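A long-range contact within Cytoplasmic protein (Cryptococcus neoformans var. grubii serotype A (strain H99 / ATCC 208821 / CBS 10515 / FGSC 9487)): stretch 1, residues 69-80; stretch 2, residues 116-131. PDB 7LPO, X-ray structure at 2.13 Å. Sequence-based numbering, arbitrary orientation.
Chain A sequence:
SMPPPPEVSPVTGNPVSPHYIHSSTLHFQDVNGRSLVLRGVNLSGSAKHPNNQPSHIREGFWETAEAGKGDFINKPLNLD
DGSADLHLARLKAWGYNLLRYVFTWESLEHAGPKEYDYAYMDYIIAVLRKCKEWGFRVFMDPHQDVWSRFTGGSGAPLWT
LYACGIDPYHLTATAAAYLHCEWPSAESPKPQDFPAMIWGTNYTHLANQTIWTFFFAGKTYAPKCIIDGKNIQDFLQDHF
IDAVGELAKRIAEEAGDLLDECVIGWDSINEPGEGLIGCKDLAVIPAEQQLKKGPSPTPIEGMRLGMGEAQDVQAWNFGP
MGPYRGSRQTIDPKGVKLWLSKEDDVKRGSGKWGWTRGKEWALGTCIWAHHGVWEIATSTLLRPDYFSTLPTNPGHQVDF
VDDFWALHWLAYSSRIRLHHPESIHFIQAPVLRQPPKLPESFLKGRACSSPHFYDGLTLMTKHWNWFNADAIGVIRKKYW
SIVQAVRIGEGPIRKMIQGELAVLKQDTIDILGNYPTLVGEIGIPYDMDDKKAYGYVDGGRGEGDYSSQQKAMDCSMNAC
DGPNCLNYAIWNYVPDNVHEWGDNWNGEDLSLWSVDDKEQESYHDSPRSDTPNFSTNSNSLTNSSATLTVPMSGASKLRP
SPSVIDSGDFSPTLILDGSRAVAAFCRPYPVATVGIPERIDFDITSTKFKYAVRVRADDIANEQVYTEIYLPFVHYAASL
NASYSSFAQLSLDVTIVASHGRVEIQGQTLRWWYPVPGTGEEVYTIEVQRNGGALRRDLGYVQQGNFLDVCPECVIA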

# COMPACT_ATOMS: atom_id res chain seq x y z
N LYS A 69 -5.87 2.53 25.00
CA LYS A 69 -4.45 2.74 24.80
C LYS A 69 -4.04 2.41 23.37
O LYS A 69 -4.76 1.76 22.61
CB LYS A 69 -3.64 1.89 25.78
CG LYS A 69 -3.89 2.27 27.23
CD LYS A 69 -3.39 1.22 28.19
CE LYS A 69 -3.40 1.76 29.63
NZ LYS A 69 -3.10 0.69 30.62
N GLY A 70 -2.85 2.88 23.01
CA GLY A 70 -2.30 2.66 21.69
C GLY A 70 -0.90 3.21 21.64
O GLY A 70 -0.67 4.33 21.19
N ASP A 71 0.06 2.43 22.14
CA ASP A 71 1.44 2.88 22.23
C ASP A 71 2.14 2.55 20.92
O ASP A 71 2.65 1.45 20.73
CB ASP A 71 2.15 2.25 23.42
CG ASP A 71 3.60 2.64 23.48
OD1 ASP A 71 3.93 3.74 22.99
OD2 ASP A 71 4.41 1.84 23.99
N PHE A 72 2.14 3.52 20.01
CA PHE A 72 2.85 3.42 18.75
C PHE A 72 4.15 4.21 18.73
O PHE A 72 4.84 4.21 17.71
CB PHE A 72 1.96 3.91 17.61
CG PHE A 72 0.85 2.98 17.26
CD1 PHE A 72 -0.30 2.92 18.04
CD2 PHE A 72 0.94 2.17 16.15
CE1 PHE A 72 -1.34 2.07 17.71
CE2 PHE A 72 -0.09 1.32 15.81
CZ PHE A 72 -1.23 1.27 16.58
N ILE A 73 4.51 4.87 19.83
CA ILE A 73 5.69 5.73 19.82
C ILE A 73 6.92 4.91 19.45
O ILE A 73 7.09 3.77 19.90
CB ILE A 73 5.88 6.42 21.17
CG1 ILE A 73 4.71 7.36 21.47
CG2 ILE A 73 7.20 7.18 21.18
CD1 ILE A 73 4.93 8.77 21.00
N ASN A 74 7.79 5.51 18.64
CA ASN A 74 9.08 4.98 18.21
C ASN A 74 8.94 3.92 17.13
O ASN A 74 9.93 3.24 16.83
CB ASN A 74 9.89 4.44 19.38
CG ASN A 74 10.64 5.53 20.12
OD1 ASN A 74 11.07 6.52 19.52
ND2 ASN A 74 10.78 5.37 21.43
N LYS A 75 7.77 3.77 16.52
CA LYS A 75 7.63 3.09 15.25
C LYS A 75 7.12 4.09 14.22
O LYS A 75 6.12 4.77 14.48
CB LYS A 75 6.66 1.91 15.34
CG LYS A 75 7.13 0.79 16.25
CD LYS A 75 5.95 -0.02 16.75
CE LYS A 75 6.16 -1.50 16.51
NZ LYS A 75 4.87 -2.18 16.26
N PRO A 76 7.73 4.18 13.04
CA PRO A 76 8.65 3.18 12.47
C PRO A 76 10.10 3.26 12.94
O PRO A 76 10.81 2.27 12.86
CB PRO A 76 8.58 3.46 10.96
CG PRO A 76 8.34 4.96 10.89
CD PRO A 76 7.46 5.29 12.10
N LEU A 77 10.53 4.42 13.41
CA LEU A 77 11.93 4.64 13.76
C LEU A 77 12.07 5.03 15.22
O LEU A 77 11.34 5.90 15.71
CB LEU A 77 12.53 5.73 12.87
CG LEU A 77 12.71 5.38 11.39
CD1 LEU A 77 13.22 6.62 10.68
CD2 LEU A 77 13.65 4.20 11.18
N ASN A 78 12.99 4.39 15.92
CA ASN A 78 13.28 4.72 17.30
C ASN A 78 14.18 5.95 17.34
O ASN A 78 15.28 5.96 16.76
CB ASN A 78 13.95 3.54 18.01
CG ASN A 78 14.03 3.74 19.50
OD1 ASN A 78 14.54 4.76 19.98
ND2 ASN A 78 13.52 2.79 20.25
N LEU A 79 13.72 7.00 18.01
CA LEU A 79 14.45 8.26 18.07
C LEU A 79 15.23 8.41 19.37
O LEU A 79 15.87 9.45 19.57
CB LEU A 79 13.48 9.44 17.90
CG LEU A 79 12.69 9.44 16.58
CD1 LEU A 79 11.63 10.55 16.57
CD2 LEU A 79 13.59 9.59 15.37
N ASP A 80 15.21 7.41 20.24
CA ASP A 80 15.92 7.48 21.51
C ASP A 80 17.27 6.77 21.51
O ASP A 80 18.11 7.08 22.35
CB ASP A 80 15.06 6.88 22.64
CG ASP A 80 13.76 7.63 22.86
OD1 ASP A 80 13.72 8.86 22.61
OD2 ASP A 80 12.77 7.00 23.27
N TYR A 116 -7.67 12.71 20.51
CA TYR A 116 -6.56 12.53 19.60
C TYR A 116 -5.24 12.40 20.36
O TYR A 116 -4.97 13.16 21.30
CB TYR A 116 -6.49 13.70 18.61
CG TYR A 116 -7.75 13.87 17.79
CD1 TYR A 116 -8.14 12.91 16.86
CD2 TYR A 116 -8.56 14.99 17.95
CE1 TYR A 116 -9.30 13.06 16.11
CE2 TYR A 116 -9.72 15.15 17.22
CZ TYR A 116 -10.08 14.18 16.30
OH TYR A 116 -11.23 14.34 15.57
N ASP A 117 -4.41 11.45 19.93
CA ASP A 117 -3.09 11.22 20.52
C ASP A 117 -2.13 12.26 19.96
O ASP A 117 -1.42 12.04 18.98
CB ASP A 117 -2.61 9.80 20.24
CG ASP A 117 -1.42 9.40 21.11
OD1 ASP A 117 -0.68 10.29 21.55
OD2 ASP A 117 -1.22 8.19 21.34
N TYR A 118 -2.13 13.43 20.60
CA TYR A 118 -1.27 14.52 20.15
C TYR A 118 0.20 14.18 20.31
O TYR A 118 1.03 14.66 19.54
CB TYR A 118 -1.62 15.79 20.91
CG TYR A 118 -2.95 16.34 20.47
CD1 TYR A 118 -3.10 16.90 19.22
CD2 TYR A 118 -4.07 16.27 21.30
CE1 TYR A 118 -4.31 17.39 18.79
CE2 TYR A 118 -5.30 16.76 20.87
CZ TYR A 118 -5.40 17.32 19.61
OH TYR A 118 -6.59 17.82 19.16
N ALA A 119 0.54 13.32 21.27
CA ALA A 119 1.93 12.94 21.44
C ALA A 119 2.42 12.11 20.26
O ALA A 119 3.55 12.30 19.80
CB ALA A 119 2.10 12.16 22.75
N TYR A 120 1.59 11.20 19.75
CA TYR A 120 2.03 10.42 18.59
C TYR A 120 2.14 11.32 17.38
O TYR A 120 3.05 11.15 16.55
CB TYR A 120 1.06 9.27 18.32
CG TYR A 120 1.61 8.34 17.27
CD1 TYR A 120 2.78 7.63 17.50
CD2 TYR A 120 0.99 8.18 16.04
CE1 TYR A 120 3.31 6.79 16.54
CE2 TYR A 120 1.50 7.33 15.07
CZ TYR A 120 2.67 6.64 15.33
OH TYR A 120 3.20 5.79 14.39
N MET A 121 1.24 12.28 17.24
CA MET A 121 1.33 13.29 16.20
C MET A 121 2.72 13.99 16.21
O MET A 121 3.34 14.15 15.19
CB MET A 121 0.28 14.36 16.41
CG MET A 121 -1.13 13.91 16.26
SD MET A 121 -2.23 15.20 15.79
CE MET A 121 -3.75 14.41 15.52
N ASP A 122 3.15 14.37 17.41
CA ASP A 122 4.45 15.05 17.54
C ASP A 122 5.60 14.09 17.28
O ASP A 122 6.65 14.50 16.78
CB ASP A 122 4.56 15.66 18.94
CG ASP A 122 3.59 16.82 19.15
OD1 ASP A 122 3.11 17.40 18.17
OD2 ASP A 122 3.32 17.17 20.31
N TYR A 123 5.42 12.81 17.62
CA TYR A 123 6.42 11.82 17.25
C TYR A 123 6.57 11.74 15.74
O TYR A 123 7.69 11.73 15.21
CB TYR A 123 6.07 10.44 17.82
CG TYR A 123 6.81 9.34 17.11
CD1 TYR A 123 8.12 9.03 17.45
CD2 TYR A 123 6.22 8.64 16.06
CE1 TYR A 123 8.81 8.04 16.79
CE2 TYR A 123 6.91 7.64 15.39
CZ TYR A 123 8.21 7.34 15.76
OH TYR A 123 8.91 6.35 15.10
N ILE A 124 5.44 11.66 15.02
CA ILE A 124 5.50 11.62 13.56
C ILE A 124 6.23 12.83 13.01
O ILE A 124 7.04 12.72 12.09
CB ILE A 124 4.08 11.51 12.96
CG1 ILE A 124 3.48 10.12 13.19
CG2 ILE A 124 4.12 11.82 11.48
CD1 ILE A 124 1.99 10.05 12.92
N ILE A 125 5.95 14.01 13.57
CA ILE A 125 6.61 15.23 13.12
C ILE A 125 8.11 15.13 13.32
O ILE A 125 8.90 15.53 12.45
CB ILE A 125 6.02 16.45 13.85
CG1 ILE A 125 4.69 16.84 13.19
CG2 ILE A 125 7.00 17.60 13.87
CD1 ILE A 125 3.82 17.74 14.04
N ALA A 126 8.54 14.59 14.46
CA ALA A 126 9.96 14.40 14.71
C ALA A 126 10.57 13.45 13.70
O ALA A 126 11.68 13.68 13.20
CB ALA A 126 10.17 13.87 16.13
N VAL A 127 9.88 12.35 13.39
CA VAL A 127 10.35 11.44 12.35
C VAL A 127 10.44 12.17 11.01
O VAL A 127 11.43 12.05 10.29
CB VAL A 127 9.45 10.20 12.25
CG1 VAL A 127 9.86 9.33 11.06
CG2 VAL A 127 9.50 9.42 13.55
N LEU A 128 9.41 12.94 10.67
CA LEU A 128 9.44 13.67 9.40
C LEU A 128 10.62 14.64 9.35
O LEU A 128 11.23 14.83 8.30
CB LEU A 128 8.12 14.41 9.19
CG LEU A 128 6.92 13.48 9.02
CD1 LEU A 128 5.62 14.27 8.92
CD2 LEU A 128 7.12 12.58 7.79
N ARG A 129 10.96 15.26 10.48
CA ARG A 129 12.08 16.19 10.49
C ARG A 129 13.39 15.49 10.14
O ARG A 129 14.20 16.03 9.38
CB ARG A 129 12.20 16.86 11.86
CG ARG A 129 11.17 17.97 12.07
CD ARG A 129 11.69 19.01 13.05
NE ARG A 129 10.62 19.59 13.85
CZ ARG A 129 9.86 20.61 13.46
NH1 ARG A 129 10.05 21.18 12.27
NH2 ARG A 129 8.91 21.07 14.27
N LYS A 130 13.61 14.29 10.68
CA LYS A 130 14.82 13.54 10.33
C LYS A 130 14.80 13.11 8.86
O LYS A 130 15.84 13.14 8.19
CB LYS A 130 14.97 12.32 11.23
CG LYS A 130 15.51 12.65 12.61
CD LYS A 130 15.95 11.41 13.36
CE LYS A 130 16.97 11.74 14.44
NZ LYS A 130 18.21 12.35 13.87
N CYS A 131 13.64 12.71 8.34
CA CYS A 131 13.56 12.42 6.91
C CYS A 131 13.98 13.63 6.09
O CYS A 131 14.68 13.49 5.08
CB CYS A 131 12.14 11.99 6.53
SG CYS A 131 11.59 10.48 7.37
O HOH W 1 1.43 6.23 21.10

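Residues 116-131 enter a helix at Tyr-118, and the loop formed by residues 69-80, which has no regular helix or strand, lies along one side of it; together the two bury 605 Å². Contact begins at Asp-117, the N-cap. Its OD1 accepts from Tyr-120 N at 3.0 Å, satisfying an amide that has no preceding helical turn to bond with. A short acid suits this place because its carboxylate can reach back to the free amide of Tyr-120; its other oxygen, OD2, is hydrogen-bonded elsewhere in the structure. The O of water 1 accepts from Phe-72 N at 3.0 Å and lies within reach of Gly-70 O (2.8 Å) and, more weakly, Asp-117 OD2 (3.3 Å).

One turn on, Tyr-120 leaves the helix sideways with a t chi1 that brings its ring to the loop. Phe-72 CB sits over one face, 3.4 Å from Tyr-120 CE1, and the Phe-72 ring directs its edge toward the Tyr-120 face, with centroids 5.9 Å apart and planes at 58°. At the ring edge, Tyr-120 OH lies 3.1 Å from Lys-75 O. The tyrosine thus combines an aromatic surface for packing with a polar tip placed near a backbone carbonyl.

Tyr-123 is the centre of the contact, with the largest covered area of any residue here. Its side chain, also t at chi1, points toward the loop, and Tyr-123 OH donates to Leu-77 O over a short 2.5 Å. The hydroxyl is tucked against the backbone around the cis peptide before Pro-76, with Tyr-123 OH only 3.0 Å from Lys-75 C. Asn-74 N lies over one face of the ring, while Pro-76 CD packs at its edge, 4.1 Å from Tyr-123 CE2. Nearer the helix backbone, Ile-73 CD1 reaches Tyr-123 CB at 3.8 Å. The loop is itself braced for this fit: a type II turn spans Phe-72 to Lys-75, and Asn-74 OD1 accepts from Leu-79 N at 3.1 Å.

The last turns of the stretch are met chiefly by Leu-79, whose CD1 lies 3.8 Å from Tyr-123 CE1, 3.7 Å from Ala-126 CB and 3.9 Å from Val-127 CG2. The small side chain of Ala-126 lets the leucine come close to the helix. Val-127 is buried and also meets Leu-77, with Val-127 CG1 4.3 Å from Leu-77 CD1. Finally, Lys-130 offers its aliphatic portion, its CD lying 3.6 Å from Leu-79 CD2, while its NZ is hydrogen-bonded elsewhere in the structure.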